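Local coordinates for succinoglycan biosynthesis protein (Bacillus cereus ATCC 14579, PDB 3B55) that is of unconfirmed function but binds calcium, belongs to the erythromycin esterase family and is named for succinoglycan biosynthesis, at residues A43-A48 with G392-W397; I262-T267 with D284-E289; T267-P272 with A277-K282. The protein carries 1 engineered substitution. One frame throughout, in Å; residues are numbered along the deposited sequence.

Contact 1 of 3, residues A43-A48 with G392-W397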
ATOM      1  N   ALA A  43      20.717  -5.083  21.134  1.00 25.43           N
ATOM      2  CA  ALA A  43      20.217  -3.710  21.149  1.00 26.61           C
ATOM      3  C   ALA A  43      21.351  -2.689  21.101  1.00 29.64           C
ATOM      4  O   ALA A  43      21.136  -1.532  20.735  1.00 28.64           O
ATOM      5  CB  ALA A  43      19.363  -3.481  22.383  1.00 23.90           C
ATOM      6  N   LYS A  44      22.552  -3.116  21.482  1.00 29.61           N
ATOM      7  CA  LYS A  44      23.709  -2.234  21.467  1.00 31.62           C
ATOM      8  C   LYS A  44      24.349  -2.250  20.087  1.00 27.88           C
ATOM      9  O   LYS A  44      24.938  -1.260  19.657  1.00 32.07           O
ATOM     10  CB  LYS A  44      24.723  -2.664  22.532  1.00 34.09           C
ATOM     11  CG  LYS A  44      24.268  -2.389  23.964  1.00 39.19           C
ATOM     12  CD  LYS A  44      25.243  -1.454  24.668  1.00 50.37           C
ATOM     13  CE  LYS A  44      24.643  -0.818  25.928  1.00 57.77           C
ATOM     14  NZ  LYS A  44      24.984  -1.522  27.200  1.00 57.43           N
ATOM     15  N   TRP A  45      24.232  -3.380  19.396  1.00 28.53           N
ATOM     16  CA  TRP A  45      24.780  -3.521  18.049  1.00 24.63           C
ATOM     17  C   TRP A  45      23.897  -2.685  17.121  1.00 22.89           C
ATOM     18  O   TRP A  45      24.383  -2.053  16.182  1.00 23.71           O
ATOM     19  CB  TRP A  45      24.738  -4.991  17.625  1.00 24.07           C
ATOM     20  CG  TRP A  45      25.317  -5.285  16.271  1.00 24.33           C
ATOM     21  CD1 TRP A  45      26.547  -5.823  16.004  1.00 27.19           C
ATOM     22  CD2 TRP A  45      24.682  -5.086  15.000  1.00 21.94           C
ATOM     23  NE1 TRP A  45      26.714  -5.979  14.646  1.00 26.04           N
ATOM     24  CE2 TRP A  45      25.584  -5.536  14.007  1.00 20.31           C
ATOM     25  CE3 TRP A  45      23.438  -4.578  14.602  1.00 27.68           C
ATOM     26  CZ2 TRP A  45      25.282  -5.488  12.641  1.00 21.75           C
ATOM     27  CZ3 TRP A  45      23.135  -4.530  13.240  1.00 23.44           C
ATOM     28  CH2 TRP A  45      24.055  -4.986  12.278  1.00 27.54           C
ATOM     29  N   LEU A  46      22.596  -2.693  17.400  1.00 21.34           N
ATOM     30  CA  LEU A  46      21.623  -1.935  16.617  1.00 21.25           C
ATOM     31  C   LEU A  46      21.895  -0.442  16.734  1.00 22.03           C
ATOM     32  O   LEU A  46      21.751   0.303  15.764  1.00 21.12           O
ATOM     33  CB  LEU A  46      20.205  -2.217  17.111  1.00 19.84           C
ATOM     34  CG  LEU A  46      19.671  -3.639  16.957  1.00 16.62           C
ATOM     35  CD1 LEU A  46      18.361  -3.769  17.708  1.00 19.99           C
ATOM     36  CD2 LEU A  46      19.490  -3.965  15.487  1.00 16.85           C
ATOM     37  N   GLU A  47      22.290  -0.013  17.928  1.00 23.01           N
ATOM     38  CA  GLU A  47      22.579   1.390  18.190  1.00 25.93           C
ATOM     39  C   GLU A  47      23.811   1.864  17.415  1.00 24.61           C
ATOM     40  O   GLU A  47      23.850   2.987  16.910  1.00 24.83           O
ATOM     41  CB  GLU A  47      22.801   1.592  19.688  1.00 25.56           C
ATOM     42  CG  GLU A  47      22.164   2.852  20.240  1.00 36.68           C
ATOM     43  CD  GLU A  47      22.008   2.806  21.745  1.00 42.08           C
ATOM     44  OE1 GLU A  47      21.638   1.734  22.271  1.00 48.78           O
ATOM     45  OE2 GLU A  47      22.239   3.842  22.400  1.00 45.29           O
ATOM     46  N   ALA A  48      24.811   0.999  17.326  1.00 23.90           N
ATOM     47  CA  ALA A  48      26.043   1.330  16.626  1.00 25.62           C
ATOM     48  C   ALA A  48      25.882   1.341  15.108  1.00 26.12           C
ATOM     49  O   ALA A  48      26.667   1.977  14.408  1.00 29.23           O
ATOM     50  CB  ALA A  48      27.142   0.348  17.024  1.00 25.81           C
ATOM     51  N   GLY A 392      26.957 -11.233  13.128  1.00 36.85           N
ATOM     52  CA  GLY A 392      26.894 -11.921  14.408  1.00 34.44           C
ATOM     53  C   GLY A 392      25.540 -12.442  14.843  1.00 34.51           C
ATOM     54  O   GLY A 392      24.709 -12.825  14.020  1.00 36.24           O
ATOM     55  N   VAL A 393      25.331 -12.451  16.156  1.00 30.67           N
ATOM     56  CA  VAL A 393      24.091 -12.934  16.746  1.00 28.34           C
ATOM     57  C   VAL A 393      22.880 -12.126  16.288  1.00 27.32           C
ATOM     58  O   VAL A 393      21.775 -12.652  16.192  1.00 24.42           O
ATOM     59  CB  VAL A 393      24.170 -12.905  18.289  1.00 27.59           C
ATOM     60  CG1 VAL A 393      25.261 -13.862  18.767  1.00 25.75           C
ATOM     61  CG2 VAL A 393      24.469 -11.494  18.766  1.00 23.49           C
ATOM     62  N   THR A 394      23.093 -10.846  16.000  1.00 25.95           N
ATOM     63  CA  THR A 394      22.008  -9.981  15.555  1.00 25.68           C
ATOM     64  C   THR A 394      21.441 -10.494  14.245  1.00 23.25           C
ATOM     65  O   THR A 394      20.239 -10.430  14.006  1.00 23.00           O
ATOM     66  CB  THR A 394      22.485  -8.537  15.343  1.00 25.57           C
ATOM     67  OG1 THR A 394      23.050  -8.040  16.559  1.00 28.15           O
ATOM     68  CG2 THR A 394      21.320  -7.651  14.942  1.00 26.55           C
ATOM     69  N   LYS A 395      22.325 -10.996  13.393  1.00 23.50           N
ATOM     70  CA  LYS A 395      21.923 -11.531  12.107  1.00 21.96           C
ATOM     71  C   LYS A 395      21.049 -12.761  12.314  1.00 20.98           C
ATOM     72  O   LYS A 395      20.006 -12.907  11.683  1.00 20.70           O
ATOM     73  CB  LYS A 395      23.164 -11.894  11.295  1.00 24.69           C
ATOM     74  CG  LYS A 395      22.880 -12.439   9.910  1.00 32.33           C
ATOM     75  CD  LYS A 395      24.180 -12.633   9.142  1.00 36.25           C
ATOM     76  CE  LYS A 395      23.934 -13.168   7.739  1.00 44.09           C
ATOM     77  NZ  LYS A 395      25.178 -13.153   6.918  1.00 46.79           N
ATOM     78  N   THR A 396      21.485 -13.637  13.213  1.00 21.61           N
ATOM     79  CA  THR A 396      20.763 -14.873  13.525  1.00 20.36           C
ATOM     80  C   THR A 396      19.415 -14.565  14.159  1.00 15.90           C
ATOM     81  O   THR A 396      18.402 -15.161  13.817  1.00 16.92           O
ATOM     82  CB  THR A 396      21.568 -15.743  14.514  1.00 23.74           C
ATOM     83  OG1 THR A 396      22.875 -15.993  13.979  1.00 22.58           O
ATOM     84  CG2 THR A 396      20.855 -17.069  14.764  1.00 22.02           C
ATOM     85  N   TRP A 397      19.426 -13.634  15.102  1.00 15.51           N
ATOM     86  CA  TRP A 397      18.220 -13.216  15.809  1.00 16.32           C
ATOM     87  C   TRP A 397      17.191 -12.619  14.838  1.00 17.67           C
ATOM     88  O   TRP A 397      15.992 -12.835  14.991  1.00 18.67           O
ATOM     89  CB  TRP A 397      18.616 -12.199  16.880  1.00 14.49           C
ATOM     90  CG  TRP A 397      17.495 -11.408  17.458  1.00 11.78           C
ATOM     91  CD1 TRP A 397      16.591 -11.818  18.397  1.00  7.85           C
ATOM     92  CD2 TRP A 397      17.179 -10.048  17.161  1.00  8.60           C
ATOM     93  NE1 TRP A 397      15.733 -10.794  18.704  1.00  9.83           N
ATOM     94  CE2 TRP A 397      16.067  -9.695  17.954  1.00 10.12           C
ATOM     95  CE3 TRP A 397      17.717  -9.093  16.286  1.00 12.50           C
ATOM     96  CZ2 TRP A 397      15.493  -8.420  17.915  1.00 14.74           C
ATOM     97  CZ3 TRP A 397      17.148  -7.825  16.244  1.00 13.33           C
ATOM     98  CH2 TRP A 397      16.040  -7.503  17.051  1.00 16.30           C
TER

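Contact 2 of 3, residues I262-T267 with D284-E289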
ATOM      1  N   ILE A 262     -12.226  -4.450 -12.734  1.00  8.37           N
ATOM      2  CA  ILE A 262     -13.574  -4.996 -12.633  1.00  9.37           C
ATOM      3  C   ILE A 262     -13.518  -6.514 -12.461  1.00  9.26           C
ATOM      4  O   ILE A 262     -14.299  -7.086 -11.693  1.00 12.81           O
ATOM      5  CB  ILE A 262     -14.406  -4.663 -13.892  1.00 10.88           C
ATOM      6  CG1 ILE A 262     -14.340  -3.161 -14.175  1.00 10.05           C
ATOM      7  CG2 ILE A 262     -15.852  -5.095 -13.684  1.00  6.24           C
ATOM      8  CD1 ILE A 262     -14.957  -2.749 -15.493  1.00 14.26           C
ATOM      9  N   GLU A 263     -12.610  -7.172 -13.182  1.00 12.42           N
ATOM     10  CA  GLU A 263     -12.461  -8.620 -13.056  1.00 11.97           C
ATOM     11  C   GLU A 263     -11.905  -8.966 -11.676  1.00 11.01           C
ATOM     12  O   GLU A 263     -12.314  -9.956 -11.061  1.00 10.08           O
ATOM     13  CB  GLU A 263     -11.502  -9.168 -14.105  1.00 12.42           C
ATOM     14  CG  GLU A 263     -12.018  -9.165 -15.535  1.00 19.82           C
ATOM     15  CD  GLU A 263     -11.032  -9.821 -16.484  1.00 26.17           C
ATOM     16  OE1 GLU A 263     -10.971 -11.071 -16.518  1.00 24.68           O
ATOM     17  OE2 GLU A 263     -10.305  -9.081 -17.178  1.00 22.28           O
ATOM     18  N   GLN A 264     -10.961  -8.154 -11.202  1.00  9.00           N
ATOM     19  CA  GLN A 264     -10.358  -8.389  -9.897  1.00 11.34           C
ATOM     20  C   GLN A 264     -11.420  -8.310  -8.812  1.00 13.96           C
ATOM     21  O   GLN A 264     -11.465  -9.146  -7.904  1.00 10.96           O
ATOM     22  CB  GLN A 264      -9.261  -7.362  -9.612  1.00 10.01           C
ATOM     23  CG  GLN A 264      -7.987  -7.542 -10.438  1.00  8.43           C
ATOM     24  CD  GLN A 264      -6.994  -6.427 -10.196  1.00 10.04           C
ATOM     25  OE1 GLN A 264      -7.274  -5.487  -9.454  1.00  7.15           O
ATOM     26  NE2 GLN A 264      -5.838  -6.512 -10.835  1.00 11.34           N
ATOM     27  N   PHE A 265     -12.282  -7.305  -8.919  1.00 10.43           N
ATOM     28  CA  PHE A 265     -13.335  -7.128  -7.940  1.00 10.49           C
ATOM     29  C   PHE A 265     -14.365  -8.256  -7.992  1.00 11.05           C
ATOM     30  O   PHE A 265     -14.682  -8.851  -6.967  1.00 12.96           O
ATOM     31  CB  PHE A 265     -14.014  -5.764  -8.140  1.00 11.32           C
ATOM     32  CG  PHE A 265     -15.186  -5.531  -7.226  1.00 13.93           C
ATOM     33  CD1 PHE A 265     -16.468  -5.944  -7.587  1.00 15.88           C
ATOM     34  CD2 PHE A 265     -14.999  -4.948  -5.976  1.00 15.50           C
ATOM     35  CE1 PHE A 265     -17.546  -5.778  -6.712  1.00  8.13           C
ATOM     36  CE2 PHE A 265     -16.072  -4.781  -5.095  1.00 13.33           C
ATOM     37  CZ  PHE A 265     -17.346  -5.199  -5.467  1.00  7.46           C
ATOM     38  N   THR A 266     -14.879  -8.564  -9.178  1.00  8.39           N
ATOM     39  CA  THR A 266     -15.889  -9.609  -9.309  1.00  9.83           C
ATOM     40  C   THR A 266     -15.393 -11.007  -8.952  1.00 13.39           C
ATOM     41  O   THR A 266     -16.093 -11.767  -8.278  1.00  9.64           O
ATOM     42  CB  THR A 266     -16.480  -9.647 -10.742  1.00 10.30           C
ATOM     43  OG1 THR A 266     -15.436  -9.893 -11.689  1.00 10.82           O
ATOM     44  CG2 THR A 266     -17.156  -8.325 -11.078  1.00 11.18           C
ATOM     45  N   THR A 267     -14.191 -11.348  -9.403  1.00 13.55           N
ATOM     46  CA  THR A 267     -13.622 -12.665  -9.128  1.00 18.48           C
ATOM     47  C   THR A 267     -13.349 -12.873  -7.639  1.00 19.44           C
ATOM     48  O   THR A 267     -13.676 -13.924  -7.082  1.00 19.55           O
ATOM     49  CB  THR A 267     -12.313 -12.875  -9.922  1.00 21.17           C
ATOM     50  OG1 THR A 267     -12.618 -13.007 -11.321  1.00 27.18           O
ATOM     51  CG2 THR A 267     -11.598 -14.123  -9.448  1.00 31.09           C
ATOM     52  N   ASP A 284      -4.905  -9.822  -2.179  1.00 10.44           N
ATOM     53  CA  ASP A 284      -3.535  -9.353  -2.340  1.00 11.77           C
ATOM     54  C   ASP A 284      -2.887  -9.731  -3.662  1.00 11.24           C
ATOM     55  O   ASP A 284      -1.875  -9.153  -4.038  1.00 10.72           O
ATOM     56  CB  ASP A 284      -2.674  -9.791  -1.157  1.00  8.54           C
ATOM     57  CG  ASP A 284      -2.645  -8.738  -0.048  1.00 10.94           C
ATOM     58  OD1 ASP A 284      -3.678  -8.056   0.149  1.00 10.15           O
ATOM     59  OD2 ASP A 284      -1.599  -8.580   0.627  1.00  8.51           O
ATOM     60  N   ILE A 285      -3.454 -10.706  -4.363  1.00 11.57           N
ATOM     61  CA  ILE A 285      -2.912 -11.053  -5.662  1.00 11.34           C
ATOM     62  C   ILE A 285      -3.219  -9.817  -6.524  1.00 10.59           C
ATOM     63  O   ILE A 285      -2.355  -9.316  -7.234  1.00  8.91           O
ATOM     64  CB  ILE A 285      -3.593 -12.314  -6.247  1.00 13.72           C
ATOM     65  CG1 ILE A 285      -2.905 -13.559  -5.677  1.00 12.35           C
ATOM     66  CG2 ILE A 285      -3.545 -12.290  -7.769  1.00  8.49           C
ATOM     67  CD1 ILE A 285      -3.415 -14.865  -6.249  1.00 18.88           C
ATOM     68  N   ALA A 286      -4.445  -9.313  -6.416  1.00  9.30           N
ATOM     69  CA  ALA A 286      -4.876  -8.137  -7.166  1.00  9.37           C
ATOM     70  C   ALA A 286      -4.035  -6.897  -6.830  1.00  8.66           C
ATOM     71  O   ALA A 286      -3.597  -6.186  -7.732  1.00 10.33           O
ATOM     72  CB  ALA A 286      -6.359  -7.854  -6.886  1.00  7.99           C
HETATM   73  N   MSE A 287      -3.829  -6.624  -5.542  1.00  5.73           N
HETATM   74  CA  MSE A 287      -3.032  -5.461  -5.141  1.00 10.77           C
HETATM   75  C   MSE A 287      -1.631  -5.576  -5.728  1.00  6.97           C
HETATM   76  O   MSE A 287      -1.040  -4.586  -6.162  1.00  7.78           O
HETATM   77  CB  MSE A 287      -2.932  -5.352  -3.613  1.00  7.49           C
HETATM   78  CG  MSE A 287      -4.271  -5.172  -2.901  1.00 17.43           C
HETATM   79 SE   MSE A 287      -4.189  -3.930  -1.394  1.00 35.42          SE
HETATM   80  CE  MSE A 287      -3.291  -5.059  -0.111  1.00 16.18           C
ATOM     81  N   TYR A 288      -1.112  -6.800  -5.726  1.00  6.80           N
ATOM     82  CA  TYR A 288       0.213  -7.113  -6.262  1.00  5.65           C
ATOM     83  C   TYR A 288       0.243  -6.787  -7.745  1.00  5.68           C
ATOM     84  O   TYR A 288       1.168  -6.126  -8.223  1.00  6.14           O
ATOM     85  CB  TYR A 288       0.510  -8.609  -6.068  1.00  8.64           C
ATOM     86  CG  TYR A 288       1.410  -9.226  -7.120  1.00 10.02           C
ATOM     87  CD1 TYR A 288       2.736  -8.815  -7.266  1.00 12.93           C
ATOM     88  CD2 TYR A 288       0.942 -10.240  -7.957  1.00 13.49           C
ATOM     89  CE1 TYR A 288       3.573  -9.398  -8.217  1.00  5.94           C
ATOM     90  CE2 TYR A 288       1.776 -10.837  -8.913  1.00  8.94           C
ATOM     91  CZ  TYR A 288       3.090 -10.410  -9.037  1.00 12.77           C
ATOM     92  OH  TYR A 288       3.927 -10.985  -9.973  1.00 11.22           O
ATOM     93  N   GLU A 289      -0.779  -7.263  -8.458  1.00  6.11           N
ATOM     94  CA  GLU A 289      -0.894  -7.058  -9.900  1.00 13.05           C
ATOM     95  C   GLU A 289      -0.980  -5.584 -10.257  1.00 10.18           C
ATOM     96  O   GLU A 289      -0.396  -5.144 -11.246  1.00 13.68           O
ATOM     97  CB  GLU A 289      -2.132  -7.784 -10.457  1.00 11.16           C
ATOM     98  CG  GLU A 289      -2.095  -9.300 -10.328  1.00 15.95           C
ATOM     99  CD  GLU A 289      -3.237  -9.985 -11.076  1.00 20.42           C
ATOM    100  OE1 GLU A 289      -4.252  -9.311 -11.374  1.00 20.64           O
ATOM    101  OE2 GLU A 289      -3.127 -11.204 -11.347  1.00 23.70           O
TER

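Contact 3 of 3, residues T267-P272 with A277-K282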
ATOM      1  N   THR A 267     -14.191 -11.348  -9.403  1.00 13.55           N
ATOM      2  CA  THR A 267     -13.622 -12.665  -9.128  1.00 18.48           C
ATOM      3  C   THR A 267     -13.349 -12.873  -7.639  1.00 19.44           C
ATOM      4  O   THR A 267     -13.676 -13.924  -7.082  1.00 19.55           O
ATOM      5  CB  THR A 267     -12.313 -12.875  -9.922  1.00 21.17           C
ATOM      6  OG1 THR A 267     -12.618 -13.007 -11.321  1.00 27.18           O
ATOM      7  CG2 THR A 267     -11.598 -14.123  -9.448  1.00 31.09           C
HETATM    8  N   MSE A 268     -12.751 -11.876  -6.998  1.00 17.72           N
HETATM    9  CA  MSE A 268     -12.453 -11.966  -5.576  1.00 19.54           C
HETATM   10  C   MSE A 268     -13.706 -12.204  -4.734  1.00 17.75           C
HETATM   11  O   MSE A 268     -13.681 -12.970  -3.774  1.00 14.81           O
HETATM   12  CB  MSE A 268     -11.776 -10.682  -5.083  1.00 17.79           C
HETATM   13  CG  MSE A 268     -11.897 -10.482  -3.572  1.00 23.77           C
HETATM   14 SE   MSE A 268     -11.053  -8.884  -2.861  1.00 35.28          SE
HETATM   15  CE  MSE A 268     -12.360  -7.554  -3.395  1.00 29.10           C
ATOM     16  N   LEU A 269     -14.798 -11.538  -5.093  1.00 15.59           N
ATOM     17  CA  LEU A 269     -16.037 -11.662  -4.341  1.00 17.25           C
ATOM     18  C   LEU A 269     -16.982 -12.756  -4.809  1.00 19.82           C
ATOM     19  O   LEU A 269     -18.082 -12.898  -4.276  1.00 20.27           O
ATOM     20  CB  LEU A 269     -16.749 -10.314  -4.321  1.00 17.72           C
ATOM     21  CG  LEU A 269     -16.040  -9.353  -3.363  1.00 19.51           C
ATOM     22  CD1 LEU A 269     -16.524  -7.940  -3.567  1.00 21.20           C
ATOM     23  CD2 LEU A 269     -16.285  -9.813  -1.934  1.00 17.60           C
ATOM     24  N   ALA A 270     -16.546 -13.521  -5.805  1.00 19.81           N
ATOM     25  CA  ALA A 270     -17.338 -14.619  -6.340  1.00 23.77           C
ATOM     26  C   ALA A 270     -16.758 -15.913  -5.786  1.00 24.83           C
ATOM     27  O   ALA A 270     -17.098 -17.008  -6.230  1.00 28.78           O
ATOM     28  CB  ALA A 270     -17.267 -14.635  -7.853  1.00 22.71           C
ATOM     29  N   THR A 271     -15.868 -15.772  -4.814  1.00 24.86           N
ATOM     30  CA  THR A 271     -15.228 -16.912  -4.182  1.00 25.67           C
ATOM     31  C   THR A 271     -16.241 -17.823  -3.494  1.00 29.33           C
ATOM     32  O   THR A 271     -17.097 -17.364  -2.738  1.00 29.04           O
ATOM     33  CB  THR A 271     -14.201 -16.446  -3.148  1.00 24.09           C
ATOM     34  OG1 THR A 271     -13.130 -15.784  -3.826  1.00 23.11           O
ATOM     35  CG2 THR A 271     -13.649 -17.630  -2.361  1.00 21.88           C
ATOM     36  N   PRO A 272     -16.149 -19.132  -3.749  1.00 31.04           N
ATOM     37  CA  PRO A 272     -17.073 -20.089  -3.137  1.00 33.29           C
ATOM     38  C   PRO A 272     -16.862 -20.240  -1.631  1.00 35.37           C
ATOM     39  O   PRO A 272     -15.752 -20.062  -1.121  1.00 34.30           O
ATOM     40  CB  PRO A 272     -16.777 -21.378  -3.894  1.00 32.00           C
ATOM     41  CG  PRO A 272     -15.318 -21.245  -4.224  1.00 32.81           C
ATOM     42  CD  PRO A 272     -15.231 -19.808  -4.683  1.00 30.83           C
ATOM     43  N   ALA A 277     -10.592 -18.862   2.451  1.00 27.11           N
ATOM     44  CA  ALA A 277      -9.308 -18.170   2.472  1.00 26.99           C
ATOM     45  C   ALA A 277      -8.966 -17.496   1.138  1.00 25.01           C
ATOM     46  O   ALA A 277      -8.176 -16.549   1.100  1.00 21.39           O
ATOM     47  CB  ALA A 277      -8.198 -19.144   2.882  1.00 23.01           C
ATOM     48  N   ASP A 278      -9.566 -17.974   0.052  1.00 24.43           N
ATOM     49  CA  ASP A 278      -9.298 -17.407  -1.270  1.00 23.59           C
ATOM     50  C   ASP A 278      -9.721 -15.949  -1.437  1.00 21.93           C
ATOM     51  O   ASP A 278      -9.252 -15.271  -2.347  1.00 20.32           O
ATOM     52  CB  ASP A 278      -9.961 -18.245  -2.366  1.00 27.06           C
ATOM     53  CG  ASP A 278      -9.173 -19.501  -2.704  1.00 33.40           C
ATOM     54  OD1 ASP A 278      -9.536 -20.163  -3.697  1.00 37.52           O
ATOM     55  OD2 ASP A 278      -8.199 -19.829  -1.986  1.00 33.65           O
ATOM     56  N   PHE A 279     -10.613 -15.464  -0.580  1.00 18.55           N
ATOM     57  CA  PHE A 279     -11.047 -14.073  -0.665  1.00 19.36           C
ATOM     58  C   PHE A 279      -9.827 -13.173  -0.464  1.00 18.98           C
ATOM     59  O   PHE A 279      -9.617 -12.198  -1.195  1.00 14.89           O
ATOM     60  CB  PHE A 279     -12.079 -13.765   0.426  1.00 21.86           C
ATOM     61  CG  PHE A 279     -13.483 -14.198   0.087  1.00 30.35           C
ATOM     62  CD1 PHE A 279     -14.309 -13.384  -0.686  1.00 27.72           C
ATOM     63  CD2 PHE A 279     -13.981 -15.421   0.539  1.00 32.62           C
ATOM     64  CE1 PHE A 279     -15.611 -13.778  -1.007  1.00 30.47           C
ATOM     65  CE2 PHE A 279     -15.280 -15.824   0.222  1.00 34.05           C
ATOM     66  CZ  PHE A 279     -16.095 -14.998  -0.552  1.00 29.03           C
ATOM     67  N   TYR A 280      -9.026 -13.531   0.536  1.00 18.27           N
ATOM     68  CA  TYR A 280      -7.821 -12.795   0.892  1.00 17.72           C
ATOM     69  C   TYR A 280      -6.663 -13.070  -0.047  1.00 17.88           C
ATOM     70  O   TYR A 280      -5.867 -12.176  -0.328  1.00 16.96           O
ATOM     71  CB  TYR A 280      -7.430 -13.145   2.323  1.00 19.20           C
ATOM     72  CG  TYR A 280      -8.552 -12.862   3.275  1.00 19.98           C
ATOM     73  CD1 TYR A 280      -8.788 -11.568   3.727  1.00 19.33           C
ATOM     74  CD2 TYR A 280      -9.431 -13.871   3.666  1.00 19.54           C
ATOM     75  CE1 TYR A 280      -9.866 -11.278   4.545  1.00 21.19           C
ATOM     76  CE2 TYR A 280     -10.521 -13.594   4.487  1.00 24.17           C
ATOM     77  CZ  TYR A 280     -10.731 -12.290   4.922  1.00 21.68           C
ATOM     78  OH  TYR A 280     -11.798 -11.988   5.739  1.00 26.16           O
ATOM     79  N   LEU A 281      -6.561 -14.308  -0.520  1.00 15.90           N
ATOM     80  CA  LEU A 281      -5.493 -14.663  -1.442  1.00 17.02           C
ATOM     81  C   LEU A 281      -5.687 -13.817  -2.691  1.00 16.21           C
ATOM     82  O   LEU A 281      -4.751 -13.187  -3.171  1.00 16.82           O
ATOM     83  CB  LEU A 281      -5.561 -16.147  -1.815  1.00 15.92           C
ATOM     84  CG  LEU A 281      -4.528 -16.612  -2.847  1.00 21.26           C
ATOM     85  CD1 LEU A 281      -3.130 -16.508  -2.251  1.00 19.26           C
ATOM     86  CD2 LEU A 281      -4.824 -18.042  -3.274  1.00 20.88           C
ATOM     87  N   LYS A 282      -6.918 -13.797  -3.197  1.00 13.99           N
ATOM     88  CA  LYS A 282      -7.237 -13.030  -4.390  1.00 16.22           C
ATOM     89  C   LYS A 282      -7.100 -11.540  -4.123  1.00 14.13           C
ATOM     90  O   LYS A 282      -6.722 -10.786  -5.016  1.00 10.79           O
ATOM     91  CB  LYS A 282      -8.665 -13.324  -4.867  1.00 16.10           C
ATOM     92  CG  LYS A 282      -8.895 -14.747  -5.364  1.00 23.62           C
ATOM     93  CD  LYS A 282     -10.244 -14.850  -6.067  1.00 30.10           C
ATOM     94  CE  LYS A 282     -10.654 -16.285  -6.354  1.00 35.85           C
ATOM     95  NZ  LYS A 282     -11.205 -16.961  -5.146  1.00 40.44           N
TER

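Contact 1 of 3, residues A43-A48 with G392-W397
T394 meets W45 where helix 392-398 runs past the N-terminal helix 39-49. The two short segments cross at 104°, with axes 9.8 Å apart at closest approach. T394 lies over one face of the W45 indole with both branches of its side chain. OG1 sits above the five-membered part, toward the rim, and is 3.6 Å from W45 CG. No hydrogen bond crosses between the segments here. The methyl CG2 reaches further over the ring, 3.7 Å from W45 CE3. It makes an off-centre CH-pi contact with the six-membered ring, 4.2 Å from CG2 to the centroid. W45 holds CG anti to its backbone N (chi1 -178°), and this swings the indole under the threonine. The same T394 CG2 also touches L46, at 4.2 Å from its CD2. One turn later comes W397. Its CH2 atom lies 4.4 Å from L46 CD1, a loose apolar contact made obliquely to the ring. T394 and W397 thus share the two methyl groups of L46, CD2 going to the threonine and CD1 to the tryptophan. I42 backs this side from helix 39-49, and I374 and F375 of helix 371-376 touch both L46 and W397. W45 stacks on H49, while the W397 ring meets those of Y37, Y371 and H402. The arrangement is a near-perpendicular helix-helix packing in which a threonine lies between a tryptophan and a leucine, with a second tryptophan beside them. It joins the helices connected to neighbouring strands 51-53 and 382-386 at one edge of the mixed sheet.

Contact 2 of 3, residues I262-T267 with D284-E289
Q264 and A286 mark the nearest backbone approach of helix 250-268 to helix 278-298, with their CA atoms 6.1 Å apart. Both segments are regular helix, held by bonds such as T266 N to I262 O and E289 N to I285 O. A286 has only a methyl group to offer at this point, which lets the helices come close. The Q264 side chain lies along that methyl. Its CB, CG and CD are 4.0, 3.9 and 3.7 Å from A286 CB. CG is anti to the carbonyl carbon (chi1 -72°) and the chain is extended beyond it. Q264 therefore reaches past A286 to the next turn of the partner helix, where E289 stands. The E289 chain is extended too and slides past it in the opposite direction. Q264 CD comes to 4.2 Å from E289 OE1, and the amide and carboxylate planes are 51° apart. Q264 thus touches both the A286 methyl and the E289 carboxylate end. R260, a turn before Q264, makes long, weak ion pairs with both E289 and E263, and may temper their charge. E263 also hydrogen-bonds S235 on helix 221-240. The A286 side chain is about 14 Å from the bound calcium ion. On the outer side of helix 250-268, I262 packs against helices 178-192 and 221-240. Beyond helix 278-298, I285 and Y288 touch helix 324-332, so the pair is sandwiched between other helices.

Contact 3 of 3, residues T267-P272 with A277-K282
T271 and F279 meet at the head of a helical hairpin, where the chain leaves helix 250-268 and turns back into helix 278-298. The aromatic contact is the broadest. T271 CB sits over the centre of the F279 ring, a CH-pi contact of 3.5 Å to the centroid, 11° off the normal. The backbone also borders this ring: M268 O lies 3.2 Å from F279 CD1, in an oblique approach. L269 CD2 adds an apolar touch at CE1, its side chain crossing that of F279 at about a right angle. Aliphatic packing comes from K282, whose CD is 3.7 Å from M268 CA and also meets T267 CG2. Polar bonds finish the hairpin. T271 OG1 gives its proton to M268 O at 2.9 Å, from 45° out of the carbonyl plane. The hydroxyl oxygen accepts in turn from K282, so it is gripped on the lysine side as well. D278 OD1 lies 3.9 Å from K282 NZ, a long salt bridge within the helix. The lysine chain runs extended and bends at its last torsion (chi4 79°), which brings NZ to 2.6 Å from T271 OG1.

Contacts 2 and 3 hold the same two helices, 250-268 and 278-298, and share T267. Contact 3 is nested inside the loop closed by contact 2, and their centres are 9 Å apart. It is only partly buried and relies on a lysine-threonine hydrogen bond and a phenylalanine face. Contact 2 lies deeper, is buried, and joins the helix bodies through a glutamine laid along an alanine methyl and ending near a glutamate. Contact 1 is also buried but lies across the chain's centre from contact 2, about 39 Å between centres. It joins elements far apart in sequence and is mostly aromatic and apolar. Contacts 2 and 3 lie nearer the calcium site.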